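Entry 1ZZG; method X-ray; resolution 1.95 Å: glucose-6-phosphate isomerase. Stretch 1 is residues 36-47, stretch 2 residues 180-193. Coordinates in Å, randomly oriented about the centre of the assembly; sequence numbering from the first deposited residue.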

ATOM      1  N   GLU A  36      -9.223 -21.806  27.966  1.00 46.36           N
ATOM      2  CA  GLU A  36      -7.872 -22.284  28.240  1.00 47.00           C
ATOM      3  C   GLU A  36      -6.870 -21.148  28.122  1.00 46.07           C
ATOM      4  O   GLU A  36      -6.686 -20.586  27.043  1.00 46.30           O
ATOM      5  CB  GLU A  36      -7.489 -23.392  27.254  1.00 49.00           C
ATOM      6  CG  GLU A  36      -7.835 -24.793  27.723  1.00 53.20           C
ATOM      7  CD  GLU A  36      -7.047 -25.193  28.954  1.00 54.74           C
ATOM      8  OE1 GLU A  36      -5.801 -25.227  28.871  1.00 57.87           O
ATOM      9  OE2 GLU A  36      -7.667 -25.469  30.002  1.00 55.76           O
ATOM     10  N   PRO A  37      -6.210 -20.790  29.234  1.00 44.87           N
ATOM     11  CA  PRO A  37      -5.225 -19.706  29.213  1.00 42.34           C
ATOM     12  C   PRO A  37      -4.193 -19.908  28.105  1.00 39.85           C
ATOM     13  O   PRO A  37      -3.742 -21.028  27.861  1.00 38.69           O
ATOM     14  CB  PRO A  37      -4.604 -19.784  30.605  1.00 44.09           C
ATOM     15  CG  PRO A  37      -5.763 -20.223  31.447  1.00 44.97           C
ATOM     16  CD  PRO A  37      -6.372 -21.323  30.600  1.00 44.92           C
ATOM     17  N   GLY A  38      -3.836 -18.819  27.427  1.00 37.08           N
ATOM     18  CA  GLY A  38      -2.851 -18.897  26.364  1.00 33.98           C
ATOM     19  C   GLY A  38      -3.373 -19.323  25.002  1.00 31.91           C
ATOM     20  O   GLY A  38      -2.585 -19.601  24.104  1.00 31.11           O
ATOM     21  N   SER A  39      -4.691 -19.382  24.833  1.00 29.00           N
ATOM     22  CA  SER A  39      -5.250 -19.780  23.544  1.00 28.02           C
ATOM     23  C   SER A  39      -5.250 -18.608  22.557  1.00 25.79           C
ATOM     24  O   SER A  39      -5.481 -18.789  21.360  1.00 26.02           O
ATOM     25  CB  SER A  39      -6.671 -20.325  23.724  1.00 27.67           C
ATOM     26  OG  SER A  39      -7.542 -19.335  24.236  1.00 31.29           O
ATOM     27  N   MET A  40      -4.991 -17.409  23.069  1.00 24.11           N
ATOM     28  CA  MET A  40      -4.938 -16.201  22.241  1.00 23.36           C
ATOM     29  C   MET A  40      -6.223 -15.918  21.453  1.00 22.86           C
ATOM     30  O   MET A  40      -6.175 -15.402  20.337  1.00 22.57           O
ATOM     31  CB  MET A  40      -3.745 -16.297  21.281  1.00 24.72           C
ATOM     32  CG  MET A  40      -2.400 -16.477  21.977  1.00 26.11           C
ATOM     33  SD  MET A  40      -2.103 -15.218  23.251  1.00 30.30           S
ATOM     34  CE  MET A  40      -1.829 -13.750  22.242  1.00 28.27           C
ATOM     35  N   LEU A  41      -7.369 -16.241  22.048  1.00 21.76           N
ATOM     36  CA  LEU A  41      -8.665 -16.027  21.410  1.00 22.56           C
ATOM     37  C   LEU A  41      -9.436 -14.846  22.012  1.00 21.68           C
ATOM     38  O   LEU A  41     -10.642 -14.715  21.798  1.00 22.60           O
ATOM     39  CB  LEU A  41      -9.510 -17.306  21.518  1.00 23.22           C
ATOM     40  CG  LEU A  41      -8.850 -18.564  20.929  1.00 22.42           C
ATOM     41  CD1 LEU A  41      -9.805 -19.750  21.024  1.00 24.33           C
ATOM     42  CD2 LEU A  41      -8.469 -18.309  19.485  1.00 22.21           C
ATOM     43  N   GLY A  42      -8.735 -13.991  22.756  1.00 22.00           N
ATOM     44  CA  GLY A  42      -9.369 -12.840  23.381  1.00 19.52           C
ATOM     45  C   GLY A  42     -10.034 -11.869  22.414  1.00 21.00           C
ATOM     46  O   GLY A  42     -10.881 -11.071  22.815  1.00 20.02           O
ATOM     47  N   TRP A  43      -9.651 -11.918  21.142  1.00 19.29           N
ATOM     48  CA  TRP A  43     -10.239 -11.021  20.148  1.00 20.64           C
ATOM     49  C   TRP A  43     -11.727 -11.287  19.933  1.00 20.14           C
ATOM     50  O   TRP A  43     -12.439 -10.455  19.372  1.00 22.25           O
ATOM     51  CB  TRP A  43      -9.498 -11.128  18.814  1.00 18.47           C
ATOM     52  CG  TRP A  43      -9.299 -12.530  18.350  1.00 20.64           C
ATOM     53  CD1 TRP A  43      -8.228 -13.335  18.608  1.00 21.41           C
ATOM     54  CD2 TRP A  43     -10.211 -13.309  17.571  1.00 19.48           C
ATOM     55  NE1 TRP A  43      -8.417 -14.571  18.037  1.00 22.03           N
ATOM     56  CE2 TRP A  43      -9.627 -14.582  17.394  1.00 21.42           C
ATOM     57  CE3 TRP A  43     -11.467 -13.056  17.003  1.00 21.54           C
ATOM     58  CZ2 TRP A  43     -10.255 -15.601  16.675  1.00 20.80           C
ATOM     59  CZ3 TRP A  43     -12.094 -14.070  16.286  1.00 22.08           C
ATOM     60  CH2 TRP A  43     -11.486 -15.327  16.129  1.00 22.12           C
ATOM     61  N   MET A  44     -12.203 -12.444  20.379  1.00 20.84           N
ATOM     62  CA  MET A  44     -13.620 -12.769  20.238  1.00 21.93           C
ATOM     63  C   MET A  44     -14.426 -11.982  21.267  1.00 22.42           C
ATOM     64  O   MET A  44     -15.598 -11.675  21.052  1.00 22.72           O
ATOM     65  CB  MET A  44     -13.863 -14.260  20.483  1.00 21.28           C
ATOM     66  CG  MET A  44     -13.113 -15.202  19.562  1.00 21.91           C
ATOM     67  SD  MET A  44     -13.391 -16.926  20.057  1.00 24.85           S
ATOM     68  CE  MET A  44     -12.479 -17.796  18.794  1.00 20.38           C
ATOM     69  N   ASP A  45     -13.780 -11.643  22.380  1.00 21.65           N
ATOM     70  CA  ASP A  45     -14.448 -10.942  23.472  1.00 22.86           C
ATOM     71  C   ASP A  45     -14.377  -9.421  23.463  1.00 23.49           C
ATOM     72  O   ASP A  45     -15.159  -8.760  24.146  1.00 23.51           O
ATOM     73  CB  ASP A  45     -13.908 -11.477  24.795  1.00 24.10           C
ATOM     74  CG  ASP A  45     -13.895 -12.999  24.836  1.00 28.58           C
ATOM     75  OD1 ASP A  45     -14.982 -13.605  24.715  1.00 29.90           O
ATOM     76  OD2 ASP A  45     -12.801 -13.589  24.970  1.00 28.55           O
ATOM     77  N   LEU A  46     -13.448  -8.859  22.695  1.00 22.30           N
ATOM     78  CA  LEU A  46     -13.310  -7.408  22.624  1.00 23.74           C
ATOM     79  C   LEU A  46     -14.614  -6.669  22.308  1.00 24.78           C
ATOM     80  O   LEU A  46     -14.866  -5.595  22.854  1.00 25.85           O
ATOM     81  CB  LEU A  46     -12.242  -7.024  21.596  1.00 21.77           C
ATOM     82  CG  LEU A  46     -10.806  -7.413  21.946  1.00 22.40           C
ATOM     83  CD1 LEU A  46      -9.894  -7.067  20.775  1.00 19.13           C
ATOM     84  CD2 LEU A  46     -10.357  -6.682  23.209  1.00 23.76           C
ATOM     85  N   PRO A  47     -15.462  -7.230  21.428  1.00 26.13           N
ATOM     86  CA  PRO A  47     -16.722  -6.546  21.101  1.00 28.04           C
ATOM     87  C   PRO A  47     -17.677  -6.429  22.291  1.00 29.90           C
ATOM     88  O   PRO A  47     -18.574  -5.584  22.294  1.00 31.34           O
ATOM     89  CB  PRO A  47     -17.312  -7.408  19.982  1.00 27.21           C
ATOM     90  CG  PRO A  47     -16.097  -8.071  19.361  1.00 27.82           C
ATOM     91  CD  PRO A  47     -15.281  -8.422  20.580  1.00 26.83           C
ATOM     92  N   ILE A 180      -3.707  -3.969  26.404  1.00 24.31           N
ATOM     93  CA  ILE A 180      -3.949  -4.875  25.299  1.00 23.98           C
ATOM     94  C   ILE A 180      -4.102  -6.170  26.098  1.00 24.72           C
ATOM     95  O   ILE A 180      -3.163  -6.605  26.775  1.00 24.35           O
ATOM     96  CB  ILE A 180      -2.739  -5.008  24.359  1.00 24.51           C
ATOM     97  CG1 ILE A 180      -2.510  -3.691  23.616  1.00 24.64           C
ATOM     98  CG2 ILE A 180      -2.980  -6.147  23.363  1.00 25.56           C
ATOM     99  CD1 ILE A 180      -1.266  -3.700  22.728  1.00 20.75           C
ATOM    100  N   PRO A 181      -5.298  -6.778  26.066  1.00 24.73           N
ATOM    101  CA  PRO A 181      -5.534  -8.020  26.808  1.00 25.60           C
ATOM    102  C   PRO A 181      -4.487  -9.095  26.531  1.00 25.26           C
ATOM    103  O   PRO A 181      -4.042  -9.278  25.400  1.00 24.79           O
ATOM    104  CB  PRO A 181      -6.926  -8.444  26.346  1.00 25.20           C
ATOM    105  CG  PRO A 181      -7.585  -7.143  26.022  1.00 24.01           C
ATOM    106  CD  PRO A 181      -6.496  -6.385  25.306  1.00 24.12           C
ATOM    107  N   LYS A 182      -4.104  -9.805  27.584  1.00 26.17           N
ATOM    108  CA  LYS A 182      -3.123 -10.874  27.471  1.00 26.25           C
ATOM    109  C   LYS A 182      -3.469 -11.852  26.345  1.00 25.21           C
ATOM    110  O   LYS A 182      -2.602 -12.236  25.558  1.00 24.80           O
ATOM    111  CB  LYS A 182      -3.037 -11.633  28.798  1.00 28.29           C
ATOM    112  CG  LYS A 182      -2.029 -12.770  28.791  1.00 32.33           C
ATOM    113  CD  LYS A 182      -2.050 -13.531  30.110  1.00 37.47           C
ATOM    114  CE  LYS A 182      -1.029 -14.657  30.099  1.00 41.10           C
ATOM    115  NZ  LYS A 182      -1.110 -15.493  31.331  1.00 45.03           N
ATOM    116  N   GLU A 183      -4.737 -12.246  26.270  1.00 24.52           N
ATOM    117  CA  GLU A 183      -5.188 -13.203  25.252  1.00 25.24           C
ATOM    118  C   GLU A 183      -5.437 -12.608  23.861  1.00 25.97           C
ATOM    119  O   GLU A 183      -5.981 -13.284  22.983  1.00 25.65           O
ATOM    120  CB  GLU A 183      -6.459 -13.917  25.726  1.00 26.01           C
ATOM    121  CG  GLU A 183      -6.298 -14.755  26.994  1.00 30.11           C
ATOM    122  CD  GLU A 183      -5.235 -15.838  26.870  1.00 33.12           C
ATOM    123  OE1 GLU A 183      -5.033 -16.362  25.752  1.00 34.67           O
ATOM    124  OE2 GLU A 183      -4.608 -16.182  27.896  1.00 33.48           O
ATOM    125  N   VAL A 184      -5.040 -11.355  23.662  1.00 23.22           N
ATOM    126  CA  VAL A 184      -5.217 -10.684  22.372  1.00 23.31           C
ATOM    127  C   VAL A 184      -3.880 -10.450  21.665  1.00 23.27           C
ATOM    128  O   VAL A 184      -3.079  -9.616  22.091  1.00 22.12           O
ATOM    129  CB  VAL A 184      -5.932  -9.313  22.540  1.00 21.08           C
ATOM    130  CG1 VAL A 184      -5.956  -8.560  21.208  1.00 21.46           C
ATOM    131  CG2 VAL A 184      -7.348  -9.526  23.045  1.00 22.16           C
ATOM    132  N   GLY A 185      -3.649 -11.184  20.582  1.00 23.81           N
ATOM    133  CA  GLY A 185      -2.412 -11.024  19.840  1.00 24.84           C
ATOM    134  C   GLY A 185      -2.380  -9.718  19.060  1.00 25.57           C
ATOM    135  O   GLY A 185      -3.421  -9.141  18.746  1.00 24.71           O
ATOM    136  N   GLY A 186      -1.178  -9.251  18.745  1.00 25.02           N
ATOM    137  CA  GLY A 186      -1.034  -8.009  18.004  1.00 23.90           C
ATOM    138  C   GLY A 186      -1.885  -7.845  16.753  1.00 23.63           C
ATOM    139  O   GLY A 186      -2.620  -6.863  16.632  1.00 22.45           O
ATOM    140  N   ARG A 187      -1.805  -8.789  15.815  1.00 21.54           N
ATOM    141  CA  ARG A 187      -2.581  -8.647  14.586  1.00 22.28           C
ATOM    142  C   ARG A 187      -4.079  -8.807  14.779  1.00 20.08           C
ATOM    143  O   ARG A 187      -4.846  -8.561  13.856  1.00 22.84           O
ATOM    144  CB  ARG A 187      -2.079  -9.614  13.503  1.00 24.14           C
ATOM    145  CG  ARG A 187      -2.031 -11.061  13.918  1.00 25.37           C
ATOM    146  CD  ARG A 187      -1.419 -11.925  12.813  1.00 24.83           C
ATOM    147  NE  ARG A 187      -1.285 -13.298  13.278  1.00 24.91           N
ATOM    148  CZ  ARG A 187      -0.249 -13.763  13.967  1.00 26.17           C
ATOM    149  NH1 ARG A 187       0.774 -12.970  14.267  1.00 24.83           N
ATOM    150  NH2 ARG A 187      -0.259 -15.019  14.391  1.00 23.18           N
ATOM    151  N   PHE A 188      -4.491  -9.209  15.978  1.00 20.28           N
ATOM    152  CA  PHE A 188      -5.911  -9.383  16.298  1.00 21.33           C
ATOM    153  C   PHE A 188      -6.346  -8.315  17.306  1.00 22.85           C
ATOM    154  O   PHE A 188      -7.407  -8.436  17.919  1.00 22.29           O
ATOM    155  CB  PHE A 188      -6.145 -10.760  16.936  1.00 21.28           C
ATOM    156  CG  PHE A 188      -6.061 -11.909  15.972  1.00 22.19           C
ATOM    157  CD1 PHE A 188      -7.203 -12.377  15.326  1.00 21.60           C
ATOM    158  CD2 PHE A 188      -4.846 -12.531  15.713  1.00 22.06           C
ATOM    159  CE1 PHE A 188      -7.134 -13.448  14.442  1.00 21.47           C
ATOM    160  CE2 PHE A 188      -4.766 -13.606  14.827  1.00 22.46           C
ATOM    161  CZ  PHE A 188      -5.914 -14.062  14.192  1.00 21.18           C
ATOM    162  N   SER A 189      -5.540  -7.267  17.458  1.00 22.82           N
ATOM    163  CA  SER A 189      -5.818  -6.229  18.451  1.00 23.09           C
ATOM    164  C   SER A 189      -6.527  -4.957  18.005  1.00 22.47           C
ATOM    165  O   SER A 189      -6.654  -4.034  18.801  1.00 23.01           O
ATOM    166  CB  SER A 189      -4.507  -5.809  19.125  1.00 24.14           C
ATOM    167  OG  SER A 189      -3.761  -4.940  18.275  1.00 22.52           O
ATOM    168  N   ALA A 190      -6.993  -4.892  16.764  1.00 20.97           N
ATOM    169  CA  ALA A 190      -7.635  -3.671  16.278  1.00 21.73           C
ATOM    170  C   ALA A 190      -8.789  -3.116  17.114  1.00 22.59           C
ATOM    171  O   ALA A 190      -8.942  -1.900  17.219  1.00 23.69           O
ATOM    172  CB  ALA A 190      -8.101  -3.865  14.842  1.00 23.18           C
ATOM    173  N   LEU A 191      -9.599  -3.988  17.706  1.00 21.19           N
ATOM    174  CA  LEU A 191     -10.732  -3.513  18.481  1.00 22.27           C
ATOM    175  C   LEU A 191     -10.453  -3.351  19.977  1.00 23.07           C
ATOM    176  O   LEU A 191     -11.376  -3.201  20.776  1.00 24.87           O
ATOM    177  CB  LEU A 191     -11.952  -4.411  18.232  1.00 22.38           C
ATOM    178  CG  LEU A 191     -12.283  -4.571  16.733  1.00 24.52           C
ATOM    179  CD1 LEU A 191     -13.602  -5.313  16.547  1.00 23.08           C
ATOM    180  CD2 LEU A 191     -12.363  -3.199  16.080  1.00 24.29           C
ATOM    181  N   SER A 192      -9.179  -3.391  20.350  1.00 23.13           N
ATOM    182  CA  SER A 192      -8.789  -3.167  21.739  1.00 23.24           C
ATOM    183  C   SER A 192      -8.422  -1.676  21.742  1.00 23.74           C
ATOM    184  O   SER A 192      -8.637  -0.986  20.742  1.00 22.34           O
ATOM    185  CB  SER A 192      -7.571  -4.021  22.112  1.00 23.37           C
ATOM    186  OG  SER A 192      -6.375  -3.517  21.542  1.00 22.03           O
ATOM    187  N   PRO A 193      -7.891  -1.149  22.860  1.00 23.75           N
ATOM    188  CA  PRO A 193      -7.541   0.275  22.840  1.00 23.78           C
ATOM    189  C   PRO A 193      -6.562   0.634  21.711  1.00 23.81           C
ATOM    190  O   PRO A 193      -6.450   1.803  21.336  1.00 24.66           O
ATOM    191  CB  PRO A 193      -6.958   0.505  24.232  1.00 21.62           C
ATOM    192  CG  PRO A 193      -7.778  -0.438  25.079  1.00 21.98           C
ATOM    193  CD  PRO A 193      -7.794  -1.696  24.226  1.00 22.60           C
TER
HETATM  194  O   HOH W   1      -4.812 -13.353  19.025  1.00 27.66           O
HETATM  195  O   HOH W   2     -13.061  -3.382  23.048  1.00 31.72           O

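What holds the loop of stretch 1 against stretch 2 at its beginning? E183, which has more of its surface covered than any other residue here, turns its carboxylate to the backbone amides of a type II turn and the residue after it. G38 N donates to E183 OE2 at 2.8 Å, and M40 N donates to E183 OE1 at 2.9 Å, so both carboxylate oxygens of E183 accept a backbone hydrogen bond. G38 has phi near 83°, where a side chain would jam against the preceding carbonyl; glycine suits this corner.

How does the backbone of E183 add to the grip? Its carbonyl accepts a hydrogen bond from G42 N, 2.9 Å from E183 O, and a CA-H...O contact brings M40 CA to 3.2 Å from the same E183 O. The two backbones pass so close here that a CB on G42 would clash with E183 O and V184 CG2. Nearby, a water bridges the two backbones, donating to M40 O and accepting from G185 N, while M40 CE lies 3.6 Å from G185 N.

Where does L46 go? Its side chain points toward stretch 2 and packs its CD2 against apolar side chains, 4.0 Å from P181 CG and 4.1 Å from V184 CG2, and its CD1 over the backbone of the S189 to S192 turn, 3.8 Å from L191 C. The leucine side chain has no polar group, so its contribution is the burial of its methyls. A second water donates to both L46 O and L191 O, linking two carbonyls that could not bond directly.

Which aromatic side chains meet across the contact? W43 and F188 form an offset stack, the indole's five-membered ring and the phenyl ring 4.4 Å apart between centroids with planes tilted by 25°. W43 CD1 approaches F188 CD1 to 3.6 Å, giving close aromatic packing without exact parallelism.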